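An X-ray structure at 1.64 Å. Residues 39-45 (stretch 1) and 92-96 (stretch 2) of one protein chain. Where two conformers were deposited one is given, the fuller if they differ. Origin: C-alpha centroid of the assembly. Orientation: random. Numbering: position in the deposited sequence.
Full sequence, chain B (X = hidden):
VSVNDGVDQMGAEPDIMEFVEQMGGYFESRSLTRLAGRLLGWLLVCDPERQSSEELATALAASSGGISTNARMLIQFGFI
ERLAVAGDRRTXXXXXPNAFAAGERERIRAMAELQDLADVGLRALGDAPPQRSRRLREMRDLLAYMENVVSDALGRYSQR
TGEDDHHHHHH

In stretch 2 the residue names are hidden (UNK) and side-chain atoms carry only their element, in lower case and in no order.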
# COMPACT_ATOMS: atom_id res chain seq x y z
N LEU B 39 -14.66 -14.50 1.21
CA LEU B 39 -13.66 -14.57 0.14
C LEU B 39 -12.24 -14.70 0.69
O LEU B 39 -11.45 -15.53 0.21
CB LEU B 39 -13.78 -13.35 -0.79
CG LEU B 39 -12.73 -13.29 -1.89
CD1 LEU B 39 -12.73 -14.55 -2.74
CD2 LEU B 39 -12.95 -12.06 -2.77
N LEU B 40 -11.90 -13.91 1.71
CA LEU B 40 -10.58 -14.02 2.32
C LEU B 40 -10.42 -15.40 2.95
O LEU B 40 -9.39 -16.05 2.79
CB LEU B 40 -10.38 -12.92 3.37
CG LEU B 40 -9.04 -12.95 4.11
CD1 LEU B 40 -7.87 -12.90 3.14
CD2 LEU B 40 -8.95 -11.81 5.10
N GLY B 41 -11.45 -15.86 3.66
CA GLY B 41 -11.41 -17.18 4.25
C GLY B 41 -11.19 -18.28 3.21
O GLY B 41 -10.37 -19.17 3.40
N TRP B 42 -11.94 -18.21 2.12
CA TRP B 42 -11.79 -19.17 1.04
C TRP B 42 -10.36 -19.18 0.49
O TRP B 42 -9.77 -20.23 0.29
CB TRP B 42 -12.79 -18.89 -0.08
CG TRP B 42 -12.74 -19.91 -1.18
CD1 TRP B 42 -12.16 -19.76 -2.41
CD2 TRP B 42 -13.29 -21.24 -1.16
NE1 TRP B 42 -12.31 -20.90 -3.15
CE2 TRP B 42 -13.00 -21.82 -2.41
CE3 TRP B 42 -14.01 -21.97 -0.22
CZ2 TRP B 42 -13.40 -23.12 -2.73
CZ3 TRP B 42 -14.40 -23.26 -0.54
CH2 TRP B 42 -14.09 -23.82 -1.79
N LEU B 43 -9.79 -18.00 0.26
CA LEU B 43 -8.44 -17.94 -0.32
C LEU B 43 -7.35 -18.38 0.65
O LEU B 43 -6.22 -18.64 0.24
CB LEU B 43 -8.16 -16.53 -0.87
CG LEU B 43 -8.97 -16.18 -2.12
CD1 LEU B 43 -8.87 -14.70 -2.42
CD2 LEU B 43 -8.50 -16.99 -3.32
N LEU B 44 -7.70 -18.47 1.93
CA LEU B 44 -6.79 -19.00 2.94
C LEU B 44 -6.75 -20.53 2.98
O LEU B 44 -5.78 -21.10 3.47
CB LEU B 44 -7.21 -18.48 4.32
CG LEU B 44 -6.64 -17.11 4.64
CD1 LEU B 44 -7.51 -16.40 5.66
CD2 LEU B 44 -5.23 -17.20 5.15
N VAL B 45 -7.79 -21.19 2.47
CA VAL B 45 -7.88 -22.64 2.60
C VAL B 45 -8.06 -23.39 1.29
O VAL B 45 -7.97 -24.61 1.28
CB VAL B 45 -9.03 -23.06 3.54
CG1 VAL B 45 -8.78 -22.57 4.95
CG2 VAL B 45 -10.37 -22.56 3.02
N UNK B 92 -7.74 -14.39 -12.38
CA UNK B 92 -7.43 -15.22 -11.21
C UNK B 92 -7.07 -14.36 -10.00
O UNK B 92 -6.53 -13.27 -10.15
c UNK B 92 -6.27 -16.16 -11.49
c UNK B 92 -6.57 -17.19 -12.55
c UNK B 92 -6.22 -16.96 -13.88
c UNK B 92 -7.44 -19.34 -13.20
o UNK B 92 -7.36 -20.02 -15.48
c UNK B 92 -7.18 -18.39 -12.23
c UNK B 92 -6.49 -17.90 -14.85
c UNK B 92 -7.10 -19.08 -14.51
N UNK B 93 -7.37 -14.88 -8.81
CA UNK B 93 -6.92 -14.24 -7.58
C UNK B 93 -6.23 -15.27 -6.72
O UNK B 93 -6.48 -16.48 -6.83
c UNK B 93 -8.28 -11.27 -7.59
c UNK B 93 -9.99 -12.82 -8.18
c UNK B 93 -8.09 -13.64 -6.80
c UNK B 93 -8.95 -10.27 -8.27
c UNK B 93 -10.14 -10.55 -8.91
c UNK B 93 -8.80 -12.55 -7.53
c UNK B 93 -10.66 -11.82 -8.87
N UNK B 94 -5.38 -14.77 -5.85
CA UNK B 94 -4.62 -15.61 -4.96
C UNK B 94 -4.28 -14.84 -3.69
O UNK B 94 -4.07 -13.67 -3.72
c UNK B 94 -0.27 -18.21 -4.13
c UNK B 94 -3.33 -15.87 -5.66
c UNK B 94 -2.62 -17.06 -5.32
c UNK B 94 -1.20 -16.81 -5.76
n UNK B 94 -0.12 -19.20 -4.92
n UNK B 94 -0.69 -17.06 -4.52
n UNK B 94 0.02 -18.29 -2.92
N UNK B 95 -4.24 -15.53 -2.58
CA UNK B 95 -3.74 -14.90 -1.37
C UNK B 95 -2.29 -14.53 -1.59
O UNK B 95 -1.52 -15.29 -2.17
c UNK B 95 -3.32 -16.31 2.20
c UNK B 95 -4.95 -14.50 1.60
c UNK B 95 -3.69 -15.23 1.19
c UNK B 95 -3.86 -15.86 -0.19
N UNK B 96 -1.90 -13.36 -1.11
CA UNK B 96 -0.52 -12.93 -1.27
C UNK B 96 0.41 -13.72 -0.38
O UNK B 96 0.02 -14.21 0.68
c UNK B 96 -0.28 -10.58 -2.21
c UNK B 96 0.79 -9.52 -2.04
n UNK B 96 2.27 -7.43 -0.82
c UNK B 96 -0.39 -11.44 -0.97
c UNK B 96 0.96 -7.31 -0.96
n UNK B 96 0.24 -8.28 -1.51
n UNK B 96 0.35 -6.22 -0.51
O HOH W 1 -4.98 -18.32 -2.25

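Position 92 opens the strand that runs through position 95. Its side chain consists of eight atoms, seven carbons and one oxygen: a single carbon leads into a six-membered carbon ring, and the oxygen sits on the ring atom farthest from the backbone. The side chain is out of reach of the helix of residues 39-45 and touches none of it. A phenol on one methylene is tyrosine, Y92, whose hydroxyl is hydrogen-bonded elsewhere in the structure.

Position 93 carries seven carbons and no heteroatom, again one carbon followed by a six-membered ring. The CA-to-CB bond points toward the helix, but the end of the side chain leads away, so the closest contact is made by the backbone: O of residue 93 lies 4.1 Å from CD2 of L43. An unsubstituted ring on one methylene is phenylalanine, F93, with chi1 in the m well.

At position 94 the side chain has four carbons and three nitrogens. Three carbons in a row lead to a nitrogen, then to a carbon bearing two more nitrogens, which is a guanidinium group. CB points away from the helix, and the nearest approach is by the backbone, CA of residue 94 lying 4.4 Å from CD2 of L43. The guanidinium identifies arginine, R94. The side chain turns to its own strand instead: NE of R94 donates a hydrogen bond to O of residue 95 (3.1 Å), and NH2 of R94 adds a weak one to the same oxygen (3.5 Å).

Position 95 has four side-chain carbons, forked at the second. Its CB points toward the helix and lies 3.7 Å from O of L43 and 4.4 Å from CB of L43; the fork reaches both L40 and L44. Branching one carbon beyond CB defines leucine, L95. Its CD1 packs 3.7 Å from CD1 of L40, and its CD2 lies 3.6 Å from CD2 of L44.

Position 96, beyond the strand, again shows four carbons and three nitrogens ending in a guanidinium, out of reach of the helix; this is arginine, R96, deposited in two conformers.

The contact is small, burying 245 Å², and centres on L95, which packs against three helix leucines as the strand crosses at 77°. No direct hydrogen bond joins the two stretches. A water bridges them instead, donating to O of L43 (2.8 Å) and accepting from N of L95 (2.9 Å), so a polar link runs beside the apolar packing.

Stretch 2, residues 92-96: YFRLR
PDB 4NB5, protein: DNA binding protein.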